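PDB 5ZBE: cupin domain protein from Microcystis aeruginosa DIANCHI905, which is a bicupin of uncharacterised function that binds an iron(II) ion in its first cupin domain and is probably a metal-dependent enzyme. Local coordinates for residues Glu41-Pro46 and Val82-Val87. Numbering follows the deposited sequence.
Sequences ESHQHP and VSHGFV. With FE2 (Fe (II) ion), chain B.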
ATOM      1  N   GLU A  41      16.899  -9.686  -3.295  1.00 44.52           N
ATOM      2  CA  GLU A  41      18.110  -9.293  -4.047  1.00 43.49           C
ATOM      3  C   GLU A  41      17.781  -8.183  -5.060  1.00 40.36           C
ATOM      4  O   GLU A  41      16.641  -8.064  -5.514  1.00 40.30           O
ATOM      5  CB  GLU A  41      18.780 -10.511  -4.714  1.00 36.98           C
ATOM      6  CG  GLU A  41      20.245 -10.291  -5.108  1.00 36.51           C
ATOM      7  CD  GLU A  41      21.270 -10.674  -4.036  0.50 30.67           C
ATOM      8  OE1 GLU A  41      21.220 -11.806  -3.527  0.50 33.99           O
ATOM      9  OE2 GLU A  41      22.174  -9.866  -3.727  0.50 32.44           O
ATOM     10  N   SER A  42      18.764  -7.343  -5.372  1.00 36.66           N
ATOM     11  CA  SER A  42      18.531  -6.176  -6.230  0.50 36.60           C
ATOM     12  C   SER A  42      18.103  -6.566  -7.626  1.00 30.97           C
ATOM     13  O   SER A  42      18.545  -7.589  -8.166  1.00 34.71           O
ATOM     14  CB  SER A  42      19.761  -5.274  -6.296  0.50 40.86           C
ATOM     15  OG  SER A  42      19.852  -4.504  -5.116  0.50 38.04           O
ATOM     16  N   HIS A  43      17.204  -5.771  -8.201  1.00 30.30           N
ATOM     17  CA  HIS A  43      16.762  -6.011  -9.563  1.00 33.87           C
ATOM     18  C   HIS A  43      16.246  -4.749 -10.177  1.00 29.48           C
ATOM     19  O   HIS A  43      16.176  -3.724  -9.512  1.00 30.51           O
ATOM     20  CB  HIS A  43      15.724  -7.126  -9.636  1.00 35.39           C
ATOM     21  CG  HIS A  43      14.427  -6.806  -8.975  1.00 33.01           C
ATOM     22  ND1 HIS A  43      13.554  -7.783  -8.570  1.00 36.20           N
ATOM     23  CD2 HIS A  43      13.834  -5.630  -8.677  1.00 34.93           C
ATOM     24  CE1 HIS A  43      12.486  -7.228  -8.028  1.00 53.79           C
ATOM     25  NE2 HIS A  43      12.631  -5.918  -8.086  1.00 29.33           N
ATOM     26  N   GLN A  44      15.882  -4.823 -11.446  1.00 36.81           N
ATOM     27  CA  GLN A  44      15.196  -3.721 -12.094  1.00 37.96           C
ATOM     28  C   GLN A  44      14.083  -4.256 -12.959  1.00 33.28           C
ATOM     29  O   GLN A  44      14.107  -5.418 -13.368  1.00 35.48           O
ATOM     30  CB  GLN A  44      16.171  -2.865 -12.911  1.00 43.68           C
ATOM     31  CG  GLN A  44      16.896  -3.585 -14.030  1.00 49.22           C
ATOM     32  CD  GLN A  44      18.199  -2.888 -14.406  1.00 50.94           C
ATOM     33  OE1 GLN A  44      19.286  -3.442 -14.218  1.00 55.35           O
ATOM     34  NE2 GLN A  44      18.098  -1.662 -14.909  1.00 44.67           N
ATOM     35  N   HIS A  45      13.093  -3.402 -13.208  1.00 34.93           N
ATOM     36  CA  HIS A  45      11.966  -3.742 -14.074  1.00 33.45           C
ATOM     37  C   HIS A  45      11.323  -2.463 -14.611  1.00 32.23           C
ATOM     38  O   HIS A  45      11.449  -1.395 -14.007  1.00 32.95           O
ATOM     39  CB  HIS A  45      10.936  -4.592 -13.314  1.00 32.44           C
ATOM     40  CG  HIS A  45      10.760  -4.219 -11.872  1.00 30.44           C
ATOM     41  ND1 HIS A  45      10.171  -3.042 -11.467  1.00 28.73           N
ATOM     42  CD2 HIS A  45      11.046  -4.905 -10.740  1.00 30.82           C
ATOM     43  CE1 HIS A  45      10.129  -3.000 -10.146  1.00 28.86           C
ATOM     44  NE2 HIS A  45      10.641  -4.128  -9.685  1.00 28.90           N
ATOM     45  N   PRO A  46      10.632  -2.565 -15.757  1.00 30.71           N
ATOM     46  CA  PRO A  46      10.051  -1.380 -16.381  1.00 30.22           C
ATOM     47  C   PRO A  46       8.952  -0.719 -15.549  1.00 29.08           C
ATOM     48  O   PRO A  46       8.753   0.487 -15.648  1.00 34.41           O
ATOM     49  CB  PRO A  46       9.473  -1.910 -17.702  1.00 31.53           C
ATOM     50  CG  PRO A  46       9.445  -3.392 -17.561  1.00 36.21           C
ATOM     51  CD  PRO A  46      10.546  -3.748 -16.626  1.00 31.75           C
ATOM     52  N   VAL A  82      15.024   1.475 -12.310  1.00 34.71           N
ATOM     53  CA  VAL A  82      15.975   1.822 -11.266  1.00 34.40           C
ATOM     54  C   VAL A  82      16.244   0.571 -10.442  1.00 29.99           C
ATOM     55  O   VAL A  82      15.307  -0.051  -9.939  1.00 29.61           O
ATOM     56  CB  VAL A  82      15.383   2.909 -10.340  1.00 33.42           C
ATOM     57  CG1 VAL A  82      16.273   3.119  -9.117  1.00 41.51           C
ATOM     58  CG2 VAL A  82      15.255   4.219 -11.107  1.00 37.72           C
ATOM     59  N   SER A  83      17.516   0.210 -10.297  1.00 29.89           N
ATOM     60  CA  SER A  83      17.885  -0.960  -9.500  0.50 32.28           C
ATOM     61  C   SER A  83      17.547  -0.732  -8.036  1.00 32.37           C
ATOM     62  O   SER A  83      17.872   0.316  -7.466  1.00 34.70           O
ATOM     63  CB  SER A  83      19.376  -1.264  -9.636  0.50 33.55           C
ATOM     64  OG  SER A  83      19.700  -1.497 -10.983  0.50 39.38           O
ATOM     65  N   HIS A  84      16.870  -1.706  -7.432  1.00 28.24           N
ATOM     66  CA  HIS A  84      16.524  -1.635  -6.008  1.00 25.67           C
ATOM     67  C   HIS A  84      16.508  -3.016  -5.386  1.00 27.41           C
ATOM     68  O   HIS A  84      16.105  -3.991  -6.026  1.00 26.86           O
ATOM     69  CB  HIS A  84      15.148  -0.996  -5.806  1.00 26.22           C
ATOM     70  CG  HIS A  84      14.081  -1.644  -6.621  1.00 27.54           C
ATOM     71  ND1 HIS A  84      13.952  -1.430  -7.971  1.00 27.47           N
ATOM     72  CD2 HIS A  84      13.131  -2.541  -6.290  1.00 26.58           C
ATOM     73  CE1 HIS A  84      12.939  -2.140  -8.431  1.00 27.33           C
ATOM     74  NE2 HIS A  84      12.427  -2.827  -7.429  1.00 28.45           N
ATOM     75  N   GLY A  85      16.926  -3.075  -4.126  1.00 26.57           N
ATOM     76  CA  GLY A  85      16.903  -4.316  -3.347  1.00 29.79           C
ATOM     77  C   GLY A  85      16.675  -3.956  -1.902  1.00 23.18           C
ATOM     78  O   GLY A  85      16.643  -2.764  -1.550  1.00 24.78           O
ATOM     79  N   PHE A  86      16.502  -4.972  -1.073  1.00 24.44           N
ATOM     80  CA  PHE A  86      16.175  -4.786   0.321  1.00 25.23           C
ATOM     81  C   PHE A  86      16.898  -5.762   1.237  1.00 25.31           C
ATOM     82  O   PHE A  86      17.128  -6.917   0.872  1.00 30.54           O
ATOM     83  CB  PHE A  86      14.673  -5.007   0.506  1.00 24.95           C
ATOM     84  CG  PHE A  86      13.819  -4.094  -0.326  1.00 23.57           C
ATOM     85  CD1 PHE A  86      13.423  -2.860   0.175  1.00 23.39           C
ATOM     86  CD2 PHE A  86      13.408  -4.464  -1.605  1.00 23.86           C
ATOM     87  CE1 PHE A  86      12.607  -2.022  -0.574  1.00 24.88           C
ATOM     88  CE2 PHE A  86      12.609  -3.625  -2.367  1.00 27.39           C
ATOM     89  CZ  PHE A  86      12.205  -2.398  -1.849  1.00 26.99           C
ATOM     90  N   VAL A  87      17.222  -5.295   2.437  1.00 25.56           N
ATOM     91  CA  VAL A  87      17.729  -6.149   3.505  1.00 27.25           C
ATOM     92  C   VAL A  87      16.851  -5.992   4.753  1.00 24.35           C
ATOM     93  O   VAL A  87      16.530  -4.865   5.172  1.00 24.18           O
ATOM     94  CB  VAL A  87      19.203  -5.825   3.852  1.00 32.64           C
ATOM     95  CG1 VAL A  87      19.688  -6.667   5.035  1.00 34.72           C
ATOM     96  CG2 VAL A  87      20.080  -6.037   2.628  1.00 31.83           C
TER
HETATM   97 FE   FE2 B 301      10.999  -4.483  -7.605  1.00 25.55          FE
HETATM   98  O   HOH W   1      13.987  -5.842  -5.076  1.00 31.80           O
HETATM   99  O   HOH W   2      13.220  -1.080 -11.583  1.00 29.97           O
HETATM  100  O   HOH W   3       9.620  -6.069  -7.587  1.00 31.11           O
HETATM  101  O   HOH W   4      11.218  -5.014  -5.559  1.00 25.79           O
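H43, H45 and H84 meet at one iron(II) ion, the metal site of a cupin beta-barrel. H43 and H45 come from the end of strand 39-43 and the loop after it. H84 opens the antiparallel strand 84-87. Each histidine binds through NE2, with H45 NE2 at 2.1 Å from the iron. The side-chain amide of Q49 and two waters complete six ligands. This is the tightly packed side of the contact. The edge of the H43 ring meets the face of H84 in an offset edge-to-face pair, with planes at 83°. The H45 ring lies obliquely to H84. In all three histidines CG sits between the backbone N and the carbonyl carbon (chi1 52° in H84), which turns the rings toward the metal. H45 ND1 is hydrogen-bonded to E47 O, which helps to fix the rotation of that ring. Behind the rings, H43 and H84 form a hydrogen-bonded pair, with H84 N to H43 O at 3.0 Å. The solvent side is looser. S42, Q44 and S83 are exposed, and Q44 CB stays 4.2 Å from V82 O. Back at the metal side, a water bridges H45 N and V82 O. That same V82 O helps to fix the H84 ring: it accepts a hydrogen bond from H84 ND1 at 2.8 Å, almost in the plane of the imidazole.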